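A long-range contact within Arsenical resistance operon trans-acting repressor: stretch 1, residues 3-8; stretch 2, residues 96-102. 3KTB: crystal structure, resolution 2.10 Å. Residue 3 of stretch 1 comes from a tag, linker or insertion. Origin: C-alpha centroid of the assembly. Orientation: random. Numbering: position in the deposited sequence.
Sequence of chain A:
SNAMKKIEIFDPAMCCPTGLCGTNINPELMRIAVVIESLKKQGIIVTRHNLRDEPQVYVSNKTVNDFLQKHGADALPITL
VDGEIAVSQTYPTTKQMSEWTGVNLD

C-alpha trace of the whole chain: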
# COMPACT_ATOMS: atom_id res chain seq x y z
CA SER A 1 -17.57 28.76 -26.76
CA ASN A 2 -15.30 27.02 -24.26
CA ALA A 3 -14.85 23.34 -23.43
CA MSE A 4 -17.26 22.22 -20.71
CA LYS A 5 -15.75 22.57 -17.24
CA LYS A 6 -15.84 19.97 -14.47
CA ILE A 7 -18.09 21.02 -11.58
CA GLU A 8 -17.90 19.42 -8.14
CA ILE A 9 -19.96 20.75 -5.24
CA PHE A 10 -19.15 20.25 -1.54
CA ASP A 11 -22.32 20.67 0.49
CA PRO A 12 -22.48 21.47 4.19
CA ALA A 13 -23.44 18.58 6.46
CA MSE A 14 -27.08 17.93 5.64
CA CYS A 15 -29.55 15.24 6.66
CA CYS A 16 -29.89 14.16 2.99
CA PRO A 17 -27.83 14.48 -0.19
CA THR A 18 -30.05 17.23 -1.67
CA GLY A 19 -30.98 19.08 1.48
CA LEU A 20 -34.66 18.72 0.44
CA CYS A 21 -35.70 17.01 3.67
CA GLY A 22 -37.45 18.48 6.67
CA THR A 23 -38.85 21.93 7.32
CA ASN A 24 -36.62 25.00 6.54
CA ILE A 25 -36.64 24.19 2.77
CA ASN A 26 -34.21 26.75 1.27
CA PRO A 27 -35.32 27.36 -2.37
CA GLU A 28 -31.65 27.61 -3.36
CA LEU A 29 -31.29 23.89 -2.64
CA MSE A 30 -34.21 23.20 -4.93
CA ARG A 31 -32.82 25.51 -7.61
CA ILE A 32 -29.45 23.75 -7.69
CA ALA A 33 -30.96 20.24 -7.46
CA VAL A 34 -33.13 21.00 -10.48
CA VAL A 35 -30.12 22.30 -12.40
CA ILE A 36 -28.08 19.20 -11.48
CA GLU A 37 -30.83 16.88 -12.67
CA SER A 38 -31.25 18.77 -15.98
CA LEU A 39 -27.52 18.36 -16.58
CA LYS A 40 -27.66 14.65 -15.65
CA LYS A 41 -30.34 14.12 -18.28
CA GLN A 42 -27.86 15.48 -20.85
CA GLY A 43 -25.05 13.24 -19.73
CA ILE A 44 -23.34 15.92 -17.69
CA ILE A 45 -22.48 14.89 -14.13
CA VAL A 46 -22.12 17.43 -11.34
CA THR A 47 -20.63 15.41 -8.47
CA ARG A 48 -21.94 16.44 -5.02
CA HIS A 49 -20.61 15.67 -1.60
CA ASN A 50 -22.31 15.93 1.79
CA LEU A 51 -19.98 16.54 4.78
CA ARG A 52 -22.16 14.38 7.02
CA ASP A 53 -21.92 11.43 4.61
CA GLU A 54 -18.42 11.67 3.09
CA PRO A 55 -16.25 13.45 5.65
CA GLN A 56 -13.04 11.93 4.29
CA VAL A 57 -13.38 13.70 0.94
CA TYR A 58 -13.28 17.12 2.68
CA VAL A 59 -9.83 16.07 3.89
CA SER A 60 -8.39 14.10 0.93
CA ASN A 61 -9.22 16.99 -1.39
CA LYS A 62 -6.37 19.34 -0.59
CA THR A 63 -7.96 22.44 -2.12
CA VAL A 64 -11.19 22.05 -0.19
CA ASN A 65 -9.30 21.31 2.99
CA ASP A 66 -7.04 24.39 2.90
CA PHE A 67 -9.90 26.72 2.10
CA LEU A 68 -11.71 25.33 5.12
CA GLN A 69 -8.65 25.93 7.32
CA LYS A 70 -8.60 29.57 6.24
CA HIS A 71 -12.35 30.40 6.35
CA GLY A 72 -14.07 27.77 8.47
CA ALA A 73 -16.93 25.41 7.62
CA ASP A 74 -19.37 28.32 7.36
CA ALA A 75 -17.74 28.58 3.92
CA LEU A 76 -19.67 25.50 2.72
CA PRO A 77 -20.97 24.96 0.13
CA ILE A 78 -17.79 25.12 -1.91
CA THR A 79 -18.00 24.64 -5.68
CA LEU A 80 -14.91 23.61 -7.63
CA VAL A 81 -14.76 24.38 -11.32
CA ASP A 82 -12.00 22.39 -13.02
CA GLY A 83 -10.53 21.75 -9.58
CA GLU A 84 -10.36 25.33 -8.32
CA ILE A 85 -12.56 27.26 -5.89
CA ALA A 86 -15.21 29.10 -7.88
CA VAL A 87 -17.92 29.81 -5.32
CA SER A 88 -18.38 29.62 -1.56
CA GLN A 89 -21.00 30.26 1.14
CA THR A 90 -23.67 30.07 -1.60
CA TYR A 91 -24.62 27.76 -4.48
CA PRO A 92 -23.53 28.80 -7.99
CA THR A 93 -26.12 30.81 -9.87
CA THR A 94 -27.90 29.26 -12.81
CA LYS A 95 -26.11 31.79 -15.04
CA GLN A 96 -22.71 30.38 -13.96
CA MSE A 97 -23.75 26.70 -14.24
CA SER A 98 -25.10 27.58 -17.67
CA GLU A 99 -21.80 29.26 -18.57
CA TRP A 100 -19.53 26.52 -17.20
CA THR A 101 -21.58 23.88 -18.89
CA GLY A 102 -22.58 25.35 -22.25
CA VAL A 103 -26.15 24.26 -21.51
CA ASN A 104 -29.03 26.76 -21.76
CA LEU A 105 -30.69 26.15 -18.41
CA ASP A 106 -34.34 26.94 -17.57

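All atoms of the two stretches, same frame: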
# COMPACT_ATOMS: atom_id res chain seq x y z
N ALA A 3 -14.64 24.72 -23.84
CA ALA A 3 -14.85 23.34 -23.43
C ALA A 3 -15.66 23.36 -22.14
O ALA A 3 -15.47 24.25 -21.30
CB ALA A 3 -13.52 22.64 -23.20
N MSE A 4 -16.54 22.38 -21.97
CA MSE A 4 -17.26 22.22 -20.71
C MSE A 4 -16.28 22.00 -19.55
O MSE A 4 -15.25 21.34 -19.70
CB MSE A 4 -18.29 21.09 -20.78
CG MSE A 4 -19.27 21.23 -21.95
SE MSE A 4 -20.64 19.84 -21.89
CE MSE A 4 -19.66 18.46 -22.87
N LYS A 5 -16.62 22.58 -18.41
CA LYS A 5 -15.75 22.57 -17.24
C LYS A 5 -16.27 21.56 -16.23
O LYS A 5 -17.48 21.35 -16.14
CB LYS A 5 -15.71 23.97 -16.65
CG LYS A 5 -15.27 25.01 -17.68
CD LYS A 5 -15.49 26.43 -17.17
CE LYS A 5 -14.70 27.46 -17.98
NZ LYS A 5 -13.23 27.32 -17.79
N LYS A 6 -15.38 20.91 -15.48
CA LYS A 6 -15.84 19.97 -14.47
C LYS A 6 -16.36 20.76 -13.27
O LYS A 6 -15.72 21.73 -12.84
CB LYS A 6 -14.74 18.97 -14.07
CG LYS A 6 -15.14 18.01 -12.91
CD LYS A 6 -14.04 16.97 -12.58
CE LYS A 6 -13.87 16.70 -11.07
NZ LYS A 6 -14.90 15.80 -10.47
N ILE A 7 -17.52 20.38 -12.76
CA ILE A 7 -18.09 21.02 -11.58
C ILE A 7 -18.29 19.97 -10.50
O ILE A 7 -18.90 18.92 -10.73
CB ILE A 7 -19.42 21.71 -11.88
CG1 ILE A 7 -19.29 22.62 -13.12
CG2 ILE A 7 -19.87 22.52 -10.67
CD1 ILE A 7 -20.61 22.93 -13.78
N GLU A 8 -17.77 20.28 -9.31
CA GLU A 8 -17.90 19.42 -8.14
C GLU A 8 -18.32 20.31 -6.97
O GLU A 8 -17.69 21.33 -6.71
CB GLU A 8 -16.57 18.76 -7.82
CG GLU A 8 -16.68 17.49 -7.01
CD GLU A 8 -15.32 16.91 -6.70
OE1 GLU A 8 -15.24 16.02 -5.81
OE2 GLU A 8 -14.32 17.34 -7.33
N GLN A 96 -24.02 31.05 -14.01
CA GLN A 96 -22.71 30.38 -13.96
C GLN A 96 -22.75 28.91 -14.42
O GLN A 96 -21.94 28.50 -15.27
CB GLN A 96 -22.12 30.44 -12.56
CG GLN A 96 -21.92 31.84 -12.04
CD GLN A 96 -21.43 31.84 -10.61
OE1 GLN A 96 -22.11 31.37 -9.70
NE2 GLN A 96 -20.23 32.37 -10.40
N MSE A 97 -23.66 28.11 -13.85
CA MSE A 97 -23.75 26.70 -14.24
C MSE A 97 -23.93 26.64 -15.75
O MSE A 97 -23.30 25.84 -16.45
CB MSE A 97 -24.92 26.00 -13.54
CG MSE A 97 -24.83 26.00 -12.01
SE MSE A 97 -23.32 24.89 -11.42
CE MSE A 97 -24.11 23.13 -11.87
N SER A 98 -24.79 27.52 -16.25
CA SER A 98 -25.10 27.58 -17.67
C SER A 98 -23.84 27.94 -18.46
O SER A 98 -23.60 27.41 -19.56
CB SER A 98 -26.21 28.62 -17.88
OG SER A 98 -26.82 28.46 -19.15
N GLU A 99 -23.02 28.83 -17.90
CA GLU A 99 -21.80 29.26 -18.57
C GLU A 99 -20.73 28.18 -18.52
O GLU A 99 -20.06 27.91 -19.52
CB GLU A 99 -21.28 30.59 -18.00
CG GLU A 99 -21.92 31.84 -18.65
CD GLU A 99 -21.87 33.10 -17.76
OE1 GLU A 99 -22.35 34.17 -18.21
OE2 GLU A 99 -21.38 33.02 -16.61
N TRP A 100 -20.58 27.53 -17.37
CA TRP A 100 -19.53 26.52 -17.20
C TRP A 100 -19.80 25.26 -18.00
O TRP A 100 -18.91 24.44 -18.23
CB TRP A 100 -19.41 26.12 -15.74
CG TRP A 100 -18.92 27.20 -14.90
CD1 TRP A 100 -18.11 28.24 -15.27
CD2 TRP A 100 -19.19 27.36 -13.50
NE1 TRP A 100 -17.85 29.04 -14.18
CE2 TRP A 100 -18.50 28.53 -13.09
CE3 TRP A 100 -19.94 26.64 -12.57
CZ2 TRP A 100 -18.55 28.99 -11.77
CZ3 TRP A 100 -19.99 27.09 -11.27
CH2 TRP A 100 -19.29 28.26 -10.88
N THR A 101 -21.04 25.14 -18.44
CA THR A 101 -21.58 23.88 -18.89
C THR A 101 -21.96 23.96 -20.38
O THR A 101 -22.02 22.97 -21.09
CB THR A 101 -22.78 23.58 -17.97
OG1 THR A 101 -22.55 22.37 -17.23
CG2 THR A 101 -24.04 23.53 -18.72
N GLY A 102 -22.19 25.17 -20.86
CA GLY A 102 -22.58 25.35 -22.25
C GLY A 102 -24.05 25.04 -22.46
O GLY A 102 -24.57 25.20 -23.56
O HOH W 1 -17.32 26.20 -20.57

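The two stretches lie at least 90 residues apart in sequence wherever they touch, yet one direct hydrogen bond joins them, and it is made by backbone atoms alone. Lys5 N donates to Trp100 O at 3.0 Å, with an N-H...O angle of 163°, so the bond is nearly straight. Its acceptor lies near the end of a helix. There, the carbonyl groups of the last residues no longer have amides ahead of them in the helix, and Trp100 O is free to accept from another segment.

The helix reaches Thr101. Within it, Trp100 N bonds to Gln96 O at 2.7 Å. Gly102 N still bonds back to Ser98 O at 2.9 Å, but Gly102 itself has left helical angles. Its phi is 79°, where a CB would be jammed against the carbonyl O of Thr101. Glycine has no CB and accepts this turn. An ideal CB would lie 4.2 Å from Met4 CG, which is no clash; the backbone angles alone call for glycine.

Stretch 1 comes to the helix end as an extended segment that becomes a strand at Ile7. The CA atoms of Met4 and Thr101 are 5.0 Å apart, and those of Lys5 and Trp100 are 5.5 Å apart. Lys5 and Ile7 point toward the helix, while Lys6 between them points away. Lys6 instead forms a salt bridge within its own stretch, NZ to Glu8 OE2 at 3.5 Å.

Ile7 is buried and supplies the main apolar contact from stretch 1. Its CD1 lies 3.9 Å from Trp100 CB and 4.0 Å from Met97 CE. The same CD1 sits at the edge of the Trp100 ring, near its plane. It is also 4.0 Å from Thr101 OG1, a plain packing contact. Met97 is selenomethionine. Its CA-to-CB bond points sideways, but the end of its side chain comes nearer to stretch 1.

Lys5 adds the aliphatic part of its side chain. Its CD is 3.7 Å from Trp100 CD1, while the end of the side chain leads away. This leaves the charged amine clear of the tryptophan. Met4, also selenomethionine, packs against backbone: its CG is 3.4 Å from Thr101 O. The end of its side chain then leads away from the helix.

A water also lies between the two stretches. The oxygen of water 1 is 2.8 Å from Ala3 O and 3.3 Å from Trp100 O. It can donate to either, weakly to Trp100 O, but it has more acceptors in reach than protons. Ala3 comes from an expression tag. Together the two stretches bury 341 Å², with Trp100 and Ile7 the most covered residues.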